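Local coordinates for hydrolase, isochorismatase family (Pseudomonas putida KT2440, PDB 4H17), which is probably a hydrolase of the isochorismatase family with a Rossmann-like fold, its substrate not established, at residues A[28-33]-A[69-74]; A[40-45]-A[129-134]; A[51-56]-A[90-95]. One frame throughout, in Å; residues are numbered along the deposited sequence.

Contact 1: A[28-33]-A[69-74]; sequences IIDAQK and VRHLGT. With SO4 (sulfate ion), chain E; SO4 (sulfate ion), chain C.
Asp30 and His71 meet at about a right angle, Asp30 lying at the imidazole edge. The His71 NE2 N-H is shared, weakly with Asp30 OD2 (3.3 Å) and more closely with O1 of the chain C sulfate (2.7 Å). His71 ND1 donates to O4 of the chain E sulfate at 2.8 Å; in this crystal the two sulfates, probably from the crystallisation liquor, and Asp30 hold the ring's orientation. Gln32 holds the backbone behind it: OE1 accepts His71 N at 3.0 Å, the bond nearly straight (164°), the donor standing off the plane of the Gln32 amide. With CG anti to the carbonyl carbon (chi1 -61°) and the chain extended beyond, Gln32 runs at about a right angle to the Arg70 side chain, CD 3.5 Å from Arg70 CG, while a water links NE2 to His71 O. An alanine in place of Gln32 would probably leave His71 N without its acceptor, cut the water link and uncover the methylenes of Arg70. Further back, parallel strands 24-29 and 66-71 pair: Val69 N binds Ile28 O at 2.9 Å, and Val69 O takes Asp30 N at 2.7 Å. Asp30 OD2 also makes a long, weak ion pair with Lys103 NZ and a weak hydrogen bond with Ser136 OG. Asp30 and Lys103 at strand carboxyl ends, with Ser136 near the start of helix 133-146, resemble the Asp-Lys-Cys site of isochorismatase-like hydrolases, serine probably at the cysteine's position; a catalytic role is inferred.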
loop_
_atom_site.group_PDB
_atom_site.type_symbol
_atom_site.label_atom_id
_atom_site.label_comp_id
_atom_site.label_asym_id
_atom_site.label_seq_id
_atom_site.Cartn_x
_atom_site.Cartn_y
_atom_site.Cartn_z
ATOM N N ILE A 28 -3.173 10.416 13.971
ATOM C CA ILE A 28 -1.828 10.917 13.718
ATOM C C ILE A 28 -0.877 9.731 13.838
ATOM O O ILE A 28 -0.701 9.162 14.918
ATOM C CB ILE A 28 -1.410 11.995 14.730
ATOM C CG1 ILE A 28 -2.444 13.118 14.740
ATOM C CG2 ILE A 28 -0.016 12.544 14.382
ATOM C CD1 ILE A 28 -2.211 14.168 15.788
ATOM N N ILE A 29 -0.255 9.377 12.727
ATOM C CA ILE A 29 0.595 8.173 12.649
ATOM C C ILE A 29 2.069 8.521 12.801
ATOM O O ILE A 29 2.675 9.246 11.972
ATOM C CB ILE A 29 0.335 7.436 11.334
ATOM C CG1 ILE A 29 -1.111 6.940 11.282
ATOM C CG2 ILE A 29 1.289 6.276 11.159
ATOM C CD1 ILE A 29 -1.560 6.305 9.976
ATOM N N ASP A 30 2.667 8.045 13.900
ATOM C CA ASP A 30 4.104 7.968 14.047
ATOM C C ASP A 30 4.791 9.328 14.128
ATOM O O ASP A 30 5.828 9.514 13.513
ATOM C CB ASP A 30 4.743 7.109 12.939
ATOM C CG ASP A 30 4.224 5.660 12.921
ATOM O OD1 ASP A 30 3.730 5.145 13.963
ATOM O OD2 ASP A 30 4.385 5.040 11.839
ATOM N N ALA A 31 4.204 10.281 14.849
ATOM C CA ALA A 31 4.812 11.622 14.928
ATOM C C ALA A 31 5.929 11.599 15.983
ATOM O O ALA A 31 5.830 12.162 17.086
ATOM C CB ALA A 31 3.743 12.666 15.193
ATOM N N GLN A 32 7.013 10.919 15.611
ATOM C CA GLN A 32 8.106 10.597 16.527
ATOM C C GLN A 32 9.457 11.159 16.094
ATOM O O GLN A 32 9.699 11.413 14.926
ATOM C CB GLN A 32 8.233 9.106 16.697
ATOM C CG GLN A 32 6.992 8.464 17.273
ATOM C CD GLN A 32 7.129 6.983 17.335
ATOM O OE1 GLN A 32 6.651 6.242 16.445
ATOM N NE2 GLN A 32 7.766 6.502 18.425
ATOM N N LYS A 33 10.347 11.313 17.079
ATOM C CA LYS A 33 11.628 12.003 16.854
ATOM C C LYS A 33 12.629 11.231 15.934
ATOM O O LYS A 33 13.525 11.850 15.318
ATOM C CB LYS A 33 12.293 12.368 18.184
ATOM C CG LYS A 33 11.552 13.338 19.057
ATOM C CD LYS A 33 12.391 13.750 20.267
ATOM C CE LYS A 33 11.736 14.825 21.081
ATOM N NZ LYS A 33 12.531 15.055 22.310
ATOM N N VAL A 69 -0.781 7.205 17.033
ATOM C CA VAL A 69 -0.122 5.927 16.828
ATOM C C VAL A 69 1.397 6.110 16.915
ATOM O O VAL A 69 1.909 7.053 16.322
ATOM C CB VAL A 69 -0.528 5.360 15.447
ATOM C CG1 VAL A 69 0.205 4.082 15.164
ATOM C CG2 VAL A 69 -2.044 5.161 15.337
ATOM N N ARG A 70 2.111 5.198 17.579
ATOM C CA ARG A 70 3.554 5.160 17.560
ATOM C C ARG A 70 4.054 3.747 17.371
ATOM O O ARG A 70 3.360 2.772 17.695
ATOM C CB ARG A 70 4.146 5.644 18.901
ATOM C CG ARG A 70 4.072 7.131 19.132
ATOM C CD ARG A 70 4.934 7.530 20.319
ATOM N NE ARG A 70 4.390 7.058 21.610
ATOM C CZ ARG A 70 4.854 7.461 22.811
ATOM N NH1 ARG A 70 5.902 8.251 22.917
ATOM N NH2 ARG A 70 4.265 7.027 23.923
ATOM N N HIS A 71 5.292 3.650 16.907
ATOM C CA HIS A 71 6.012 2.391 16.874
ATOM C C HIS A 71 6.246 1.856 18.272
ATOM O O HIS A 71 6.578 2.621 19.204
ATOM C CB HIS A 71 7.360 2.552 16.227
ATOM C CG HIS A 71 7.331 2.703 14.750
ATOM N ND1 HIS A 71 8.107 1.948 13.905
ATOM C CD2 HIS A 71 6.639 3.553 13.972
ATOM C CE1 HIS A 71 7.857 2.292 12.659
ATOM N NE2 HIS A 71 7.006 3.301 12.675
ATOM N N LEU A 72 6.118 0.543 18.413
ATOM C CA LEU A 72 6.634 -0.108 19.606
ATOM C C LEU A 72 8.147 0.100 19.692
ATOM O O LEU A 72 8.664 0.397 20.776
ATOM C CB LEU A 72 6.301 -1.582 19.598
ATOM C CG LEU A 72 4.867 -1.881 20.007
ATOM C CD1 LEU A 72 4.513 -3.288 19.546
ATOM C CD2 LEU A 72 4.697 -1.739 21.519
ATOM N N GLY A 73 8.845 0.031 18.562
ATOM C CA GLY A 73 10.310 0.182 18.576
ATOM C C GLY A 73 11.100 -0.910 19.263
ATOM O O GLY A 73 10.564 -1.919 19.787
ATOM N N THR A 74 12.399 -0.659 19.301
ATOM C CA THR A 74 13.349 -1.580 19.885
ATOM C C THR A 74 14.226 -0.793 20.862
ATOM O O THR A 74 14.756 0.209 20.504
ATOM C CB THR A 74 14.223 -2.211 18.776
ATOM O OG1 THR A 74 13.405 -2.895 17.810
ATOM C CG2 THR A 74 15.187 -3.217 19.311
HETATM S S SO4 E . 9.212 -1.070 15.176
HETATM O O1 SO4 E . 8.918 -1.353 13.723
HETATM O O2 SO4 E . 10.275 -2.050 15.571
HETATM O O3 SO4 E . 8.044 -1.029 15.991
HETATM O O4 SO4 E . 9.915 0.238 15.144
HETATM S S SO4 C . 7.097 3.658 8.853
HETATM O O1 SO4 C . 6.347 3.292 10.074
HETATM O O2 SO4 C . 6.236 4.275 7.877
HETATM O O3 SO4 C . 7.610 2.399 8.261
HETATM O O4 SO4 C . 8.294 4.467 9.146
HETATM O O HOH W 1 1.910 10.101 16.639
HETATM O O HOH W 2 8.614 4.190 19.683
#

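Contact 2: A[40-45]-A[129-134]; sequences LKLSGM and CGFMSH. With SO4 (sulfate ion), chain C; EDO (1,2-ethanediol), chain H.
Met45 and Phe131 reach tip to tip. Both methionines of the contact are selenomethionines, and the SE of Met45 lies obliquely to the Phe131 ring, 3.4 Å from CE1, as a Met-aromatic contact. Its terminal methyl, CE, sits over one ring face, offset toward the rim and 3.8 Å from the centroid, which makes a CH-pi contact. A chi2 of -64° folds SE back beside CA rather than anti to it, and chi3 (-99°) then places CE over the ring. The other side-chain contacts between the two segments are apolar. Leu42 splits its two methyls: CD1 comes obliquely to the ring, 3.6 Å from Phe131 CD1, while CD2 lies 3.8 Å from SE of Met132; the Leu42 and Met132 side chains cross at about a right angle. Leu40 CD2 adds a looser touch on that selenium, at 4.4 Å. The polar contacts run to bound groups: Met132 N donates to O2 of the chain C sulfate at 2.8 Å (160°), and Ser43 O accepts from O2 of the ethanediol. Ser135, Ser136 and Tyr35 bind the same sulfate. A cis peptide joins Phe131 to Met132, the N-cap residue of helix 133-146. A non-proline cis peptide just before this helix, with its N-H turned to an anion, recalls the oxyanion hole of cysteine-hydrolase relatives; such a role is inferred here.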
loop_
_atom_site.group_PDB
_atom_site.type_symbol
_atom_site.label_atom_id
_atom_site.label_comp_id
_atom_site.label_asym_id
_atom_site.label_seq_id
_atom_site.Cartn_x
_atom_site.Cartn_y
_atom_site.Cartn_z
ATOM N N LEU A 40 16.532 7.844 8.810
ATOM C CA LEU A 40 15.079 7.971 8.631
ATOM C C LEU A 40 14.627 9.440 8.704
ATOM O O LEU A 40 13.461 9.712 8.786
ATOM C CB LEU A 40 14.292 7.087 9.613
ATOM C CG LEU A 40 14.555 5.599 9.440
ATOM C CD1 LEU A 40 13.855 4.899 10.585
ATOM C CD2 LEU A 40 14.033 5.119 8.079
ATOM N N LYS A 41 15.569 10.386 8.582
ATOM C CA LYS A 41 15.197 11.784 8.566
ATOM C C LYS A 41 14.315 12.030 7.357
ATOM O O LYS A 41 14.747 11.711 6.232
ATOM C CB LYS A 41 16.437 12.684 8.463
ATOM C CG LYS A 41 16.139 14.152 8.497
ATOM C CD LYS A 41 17.408 14.957 8.204
ATOM C CE LYS A 41 17.102 16.449 8.226
ATOM N NZ LYS A 41 18.263 17.264 8.697
ATOM N N LEU A 42 13.125 12.615 7.555
ATOM C CA LEU A 42 12.166 12.783 6.462
ATOM C C LEU A 42 12.342 14.140 5.839
ATOM O O LEU A 42 12.942 15.036 6.463
ATOM C CB LEU A 42 10.725 12.538 6.867
ATOM C CG LEU A 42 10.533 11.167 7.534
ATOM C CD1 LEU A 42 9.064 11.008 7.929
ATOM C CD2 LEU A 42 10.950 9.965 6.694
ATOM N N SER A 43 11.823 14.289 4.623
ATOM C CA SER A 43 11.937 15.545 3.893
ATOM C C SER A 43 10.694 16.382 4.069
ATOM O O SER A 43 9.599 15.856 4.149
ATOM C CB SER A 43 12.153 15.308 2.397
ATOM O OG SER A 43 13.344 14.610 2.162
ATOM N N GLY A 44 10.883 17.696 4.128
ATOM C CA GLY A 44 9.752 18.594 4.323
ATOM C C GLY A 44 9.094 18.449 5.694
ATOM O O GLY A 44 7.888 18.684 5.819
HETATM N N MSE A 45 9.865 18.148 6.735
HETATM C CA MSE A 45 9.281 17.923 8.044
HETATM C C MSE A 45 8.811 19.153 8.721
HETATM O O MSE A 45 7.821 19.104 9.444
HETATM C CB MSE A 45 10.189 17.231 9.064
HETATM C CG MSE A 45 10.310 15.754 8.823
HETATM SE SE MSE A 45 8.521 14.960 9.071
HETATM C CE MSE A 45 8.700 14.294 10.896
ATOM N N CYS A 129 -2.981 11.506 9.043
ATOM C CA CYS A 129 -1.751 12.189 8.739
ATOM C C CYS A 129 -0.608 11.399 9.382
ATOM O O CYS A 129 -0.874 10.454 10.125
ATOM C CB CYS A 129 -1.811 13.629 9.253
ATOM S SG CYS A 129 -2.007 13.782 11.043
ATOM N N GLY A 130 0.615 11.821 9.086
ATOM C CA GLY A 130 1.827 11.260 9.703
ATOM C C GLY A 130 2.777 10.582 8.740
ATOM O O GLY A 130 2.859 10.931 7.552
ATOM N N PHE A 131 3.493 9.592 9.247
ATOM C CA PHE A 131 4.749 9.150 8.716
ATOM C C PHE A 131 4.929 7.661 8.802
ATOM O O PHE A 131 4.429 7.022 9.755
ATOM C CB PHE A 131 5.901 9.812 9.515
ATOM C CG PHE A 131 5.659 11.257 9.736
ATOM C CD1 PHE A 131 5.783 12.158 8.685
ATOM C CD2 PHE A 131 5.341 11.717 10.977
ATOM C CE1 PHE A 131 5.462 13.489 8.865
ATOM C CE2 PHE A 131 5.063 13.072 11.194
ATOM C CZ PHE A 131 5.155 13.974 10.131
HETATM N N MSE A 132 5.663 7.044 7.846
HETATM C CA MSE A 132 6.044 7.616 6.510
HETATM C C MSE A 132 4.906 7.397 5.545
HETATM O O MSE A 132 4.141 6.423 5.671
HETATM C CB MSE A 132 7.284 6.891 5.982
HETATM C CG MSE A 132 8.466 7.055 6.915
HETATM SE SE MSE A 132 10.141 6.293 6.272
HETATM C CE MSE A 132 9.578 4.406 6.058
ATOM N N SER A 133 4.755 8.297 4.597
ATOM C CA SER A 133 3.588 8.270 3.725
ATOM C C SER A 133 3.483 6.937 2.989
ATOM O O SER A 133 2.369 6.424 2.828
ATOM C CB SER A 133 3.588 9.440 2.733
ATOM O OG SER A 133 4.727 9.478 1.957
ATOM N N HIS A 134 4.598 6.386 2.523
ATOM C CA HIS A 134 4.581 5.187 1.647
ATOM C C HIS A 134 4.461 3.872 2.430
ATOM O O HIS A 134 4.258 2.815 1.840
ATOM C CB HIS A 134 5.803 5.116 0.731
ATOM C CG HIS A 134 7.077 4.902 1.462
ATOM N ND1 HIS A 134 7.683 5.893 2.195
ATOM C CD2 HIS A 134 7.830 3.793 1.643
ATOM C CE1 HIS A 134 8.750 5.412 2.796
ATOM N NE2 HIS A 134 8.888 4.152 2.442
HETATM S S SO4 C . 7.097 3.658 8.853
HETATM O O1 SO4 C . 6.347 3.292 10.074
HETATM O O2 SO4 C . 6.236 4.275 7.877
HETATM O O3 SO4 C . 7.610 2.399 8.261
HETATM O O4 SO4 C . 8.294 4.467 9.146
HETATM C C1 EDO H . 8.027 15.672 0.459
HETATM O O1 EDO H . 9.109 16.476 0.964
HETATM C C2 EDO H . 7.395 14.968 1.657
HETATM O O2 EDO H . 8.303 14.081 2.313
#

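Contact 3: A[51-56]-A[90-95]; sequences NIARLL and PGLEPL
Helix 45-61, the crossover helix of the right-handed beta-alpha-beta unit that leads from strand 24-29 to strand 66-71, takes Leu92 of the loop between strands 66-71 and 99-103 against its Ile52, Ala53 and Leu56. The contact has no hydrogen bond across it and rests on the methyls of this leucine. Leu92 CD2 carries most of it: it lies 3.7 Å from Ile52 CG2, reaches the backbone at Ala53 N, also 3.7 Å away, and comes within 4.0 Å of both Ala53 CB and Leu56 CD1. The other methyl of Leu92, CD1, lies 3.8 Å from Ile52 CG2, and Leu92 also packs on Ala31. Leu92 crosses both Ile52 and Leu56 at about a right angle and bridges residues one helical turn apart. In Ile52, CG2 stands anti to the backbone N, and this branch, not CG1, meets the leucine. Leu56 CD1 also comes near the carbonyl of Gly91, 4.2 Å from its O. The loop is pinned within itself by Glu93, whose carboxylate curls back to Gly91: OE2 accepts Gly91 N at 3.2 Å, met from above the carboxylate plane, and OE1 adds a weak bond. Around the contact, Ile52 packs on Cys129 and Phe131 of strand 125-131 and on Ala157 of strand 150-159, while Leu56 rests on Ile66 and His68 of strand 66-71, so the helix packs on one face of the sheet, and the 90-95 loop meets it at Ile52, Ala53 and Leu56.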
loop_
_atom_site.group_PDB
_atom_site.type_symbol
_atom_site.label_atom_id
_atom_site.label_comp_id
_atom_site.label_asym_id
_atom_site.label_seq_id
_atom_site.Cartn_x
_atom_site.Cartn_y
_atom_site.Cartn_z
ATOM N N ASN A 51 1.729 21.431 10.090
ATOM C CA ASN A 51 0.356 21.080 9.686
ATOM C C ASN A 51 -0.324 20.072 10.606
ATOM O O ASN A 51 -1.500 20.218 10.893
ATOM C CB ASN A 51 0.277 20.683 8.222
ATOM C CG ASN A 51 0.320 21.877 7.297
ATOM O OD1 ASN A 51 -0.239 22.946 7.592
ATOM N ND2 ASN A 51 0.953 21.714 6.146
ATOM N N ILE A 52 0.437 19.116 11.145
ATOM C CA ILE A 52 -0.126 18.204 12.140
ATOM C C ILE A 52 -0.567 19.046 13.364
ATOM O O ILE A 52 -1.633 18.859 13.939
ATOM C CB ILE A 52 0.853 17.053 12.495
ATOM C CG1 ILE A 52 1.067 16.161 11.283
ATOM C CG2 ILE A 52 0.268 16.272 13.655
ATOM C CD1 ILE A 52 2.132 15.111 11.432
ATOM N N ALA A 53 0.251 20.029 13.746
ATOM C CA ALA A 53 -0.061 20.844 14.871
ATOM C C ALA A 53 -1.343 21.631 14.615
ATOM O O ALA A 53 -2.166 21.751 15.480
ATOM C CB ALA A 53 1.094 21.767 15.227
ATOM N N ARG A 54 -1.512 22.112 13.373
ATOM C CA ARG A 54 -2.745 22.813 12.996
ATOM C C ARG A 54 -3.953 21.893 13.089
ATOM O O ARG A 54 -5.007 22.318 13.581
ATOM C CB ARG A 54 -2.653 23.425 11.602
ATOM C CG ARG A 54 -1.620 24.519 11.515
ATOM C CD ARG A 54 -1.511 25.125 10.127
ATOM N NE ARG A 54 -0.519 26.202 10.155
ATOM C CZ ARG A 54 0.676 26.195 9.558
ATOM N NH1 ARG A 54 1.087 25.173 8.810
ATOM N NH2 ARG A 54 1.473 27.247 9.666
ATOM N N LEU A 55 -3.814 20.650 12.629
ATOM C CA LEU A 55 -4.921 19.714 12.683
ATOM C C LEU A 55 -5.243 19.399 14.120
ATOM O O LEU A 55 -6.413 19.370 14.498
ATOM C CB LEU A 55 -4.590 18.416 11.949
ATOM C CG LEU A 55 -4.468 18.495 10.414
ATOM C CD1 LEU A 55 -3.804 17.240 9.882
ATOM C CD2 LEU A 55 -5.833 18.740 9.775
ATOM N N LEU A 56 -4.218 19.177 14.934
ATOM C CA LEU A 56 -4.445 18.915 16.359
ATOM C C LEU A 56 -5.153 20.048 17.067
ATOM O O LEU A 56 -6.092 19.843 17.846
ATOM C CB LEU A 56 -3.123 18.713 17.073
ATOM C CG LEU A 56 -2.549 17.335 17.057
ATOM C CD1 LEU A 56 -1.182 17.417 17.706
ATOM C CD2 LEU A 56 -3.471 16.396 17.854
ATOM N N PRO A 90 8.247 17.344 19.327
ATOM C CA PRO A 90 7.768 18.466 20.134
ATOM C C PRO A 90 6.578 19.206 19.527
ATOM O O PRO A 90 6.577 19.530 18.303
ATOM C CB PRO A 90 9.003 19.362 20.241
ATOM C CG PRO A 90 10.145 18.399 20.083
ATOM C CD PRO A 90 9.686 17.423 19.054
ATOM N N GLY A 91 5.560 19.385 20.364
ATOM C CA GLY A 91 4.324 20.022 19.993
ATOM C C GLY A 91 3.232 19.059 19.562
ATOM O O GLY A 91 2.066 19.463 19.457
ATOM N N LEU A 92 3.604 17.804 19.304
ATOM C CA LEU A 92 2.665 16.824 18.818
ATOM C C LEU A 92 2.347 15.779 19.885
ATOM O O LEU A 92 1.855 14.679 19.569
ATOM C CB LEU A 92 3.173 16.183 17.515
ATOM C CG LEU A 92 3.506 17.136 16.364
ATOM C CD1 LEU A 92 3.814 16.360 15.094
ATOM C CD2 LEU A 92 2.373 18.127 16.133
ATOM N N GLU A 93 2.650 16.112 21.141
ATOM C CA GLU A 93 2.335 15.246 22.263
ATOM C C GLU A 93 0.809 15.112 22.483
ATOM O O GLU A 93 0.068 16.089 22.331
ATOM C CB GLU A 93 2.969 15.746 23.566
ATOM C CG GLU A 93 4.465 16.044 23.477
ATOM C CD GLU A 93 4.825 17.437 22.990
ATOM O OE1 GLU A 93 3.939 18.218 22.581
ATOM O OE2 GLU A 93 6.039 17.747 23.028
ATOM N N PRO A 94 0.352 13.926 22.928
ATOM C CA PRO A 94 -1.051 13.760 23.339
ATOM C C PRO A 94 -1.403 14.537 24.588
ATOM O O PRO A 94 -0.512 14.824 25.438
ATOM C CB PRO A 94 -1.177 12.294 23.654
ATOM C CG PRO A 94 -0.041 11.619 22.995
ATOM C CD PRO A 94 1.067 12.641 22.905
ATOM N N LEU A 95 -2.670 14.908 24.673
ATOM C CA LEU A 95 -3.277 15.430 25.892
ATOM C C LEU A 95 -4.262 14.432 26.539
ATOM O O LEU A 95 -4.724 13.455 25.918
ATOM C CB LEU A 95 -4.017 16.707 25.582
ATOM C CG LEU A 95 -3.188 17.864 25.054
ATOM C CD1 LEU A 95 -4.122 19.008 24.662
ATOM C CD2 LEU A 95 -2.126 18.301 26.064
#

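How the contacts relate
The three contacts have their centres about 12 Å (1 and 2), 14 Å (1 and 3) and 15 Å (2 and 3) apart. Along the chain contact 1 interleaves with contacts 2 and 3, while contact 3 falls between the two halves of contact 2. Contacts 1 and 2 share the parallel sheet, since strands 24-29 and 125-131 are neighbours in it, probably hydrogen-bonded through Ile29 and Phe131, and both touch the chain C sulfate. Contact 3 joins helix 45-61 to loop 90-95; Ile52 and Leu56 pack on Ile28 of contact 1 and Ile52 on Phe131 of contact 2. One Rossmann-like core therefore carries the probable active-site pocket at its strand ends, with the helix covering one face.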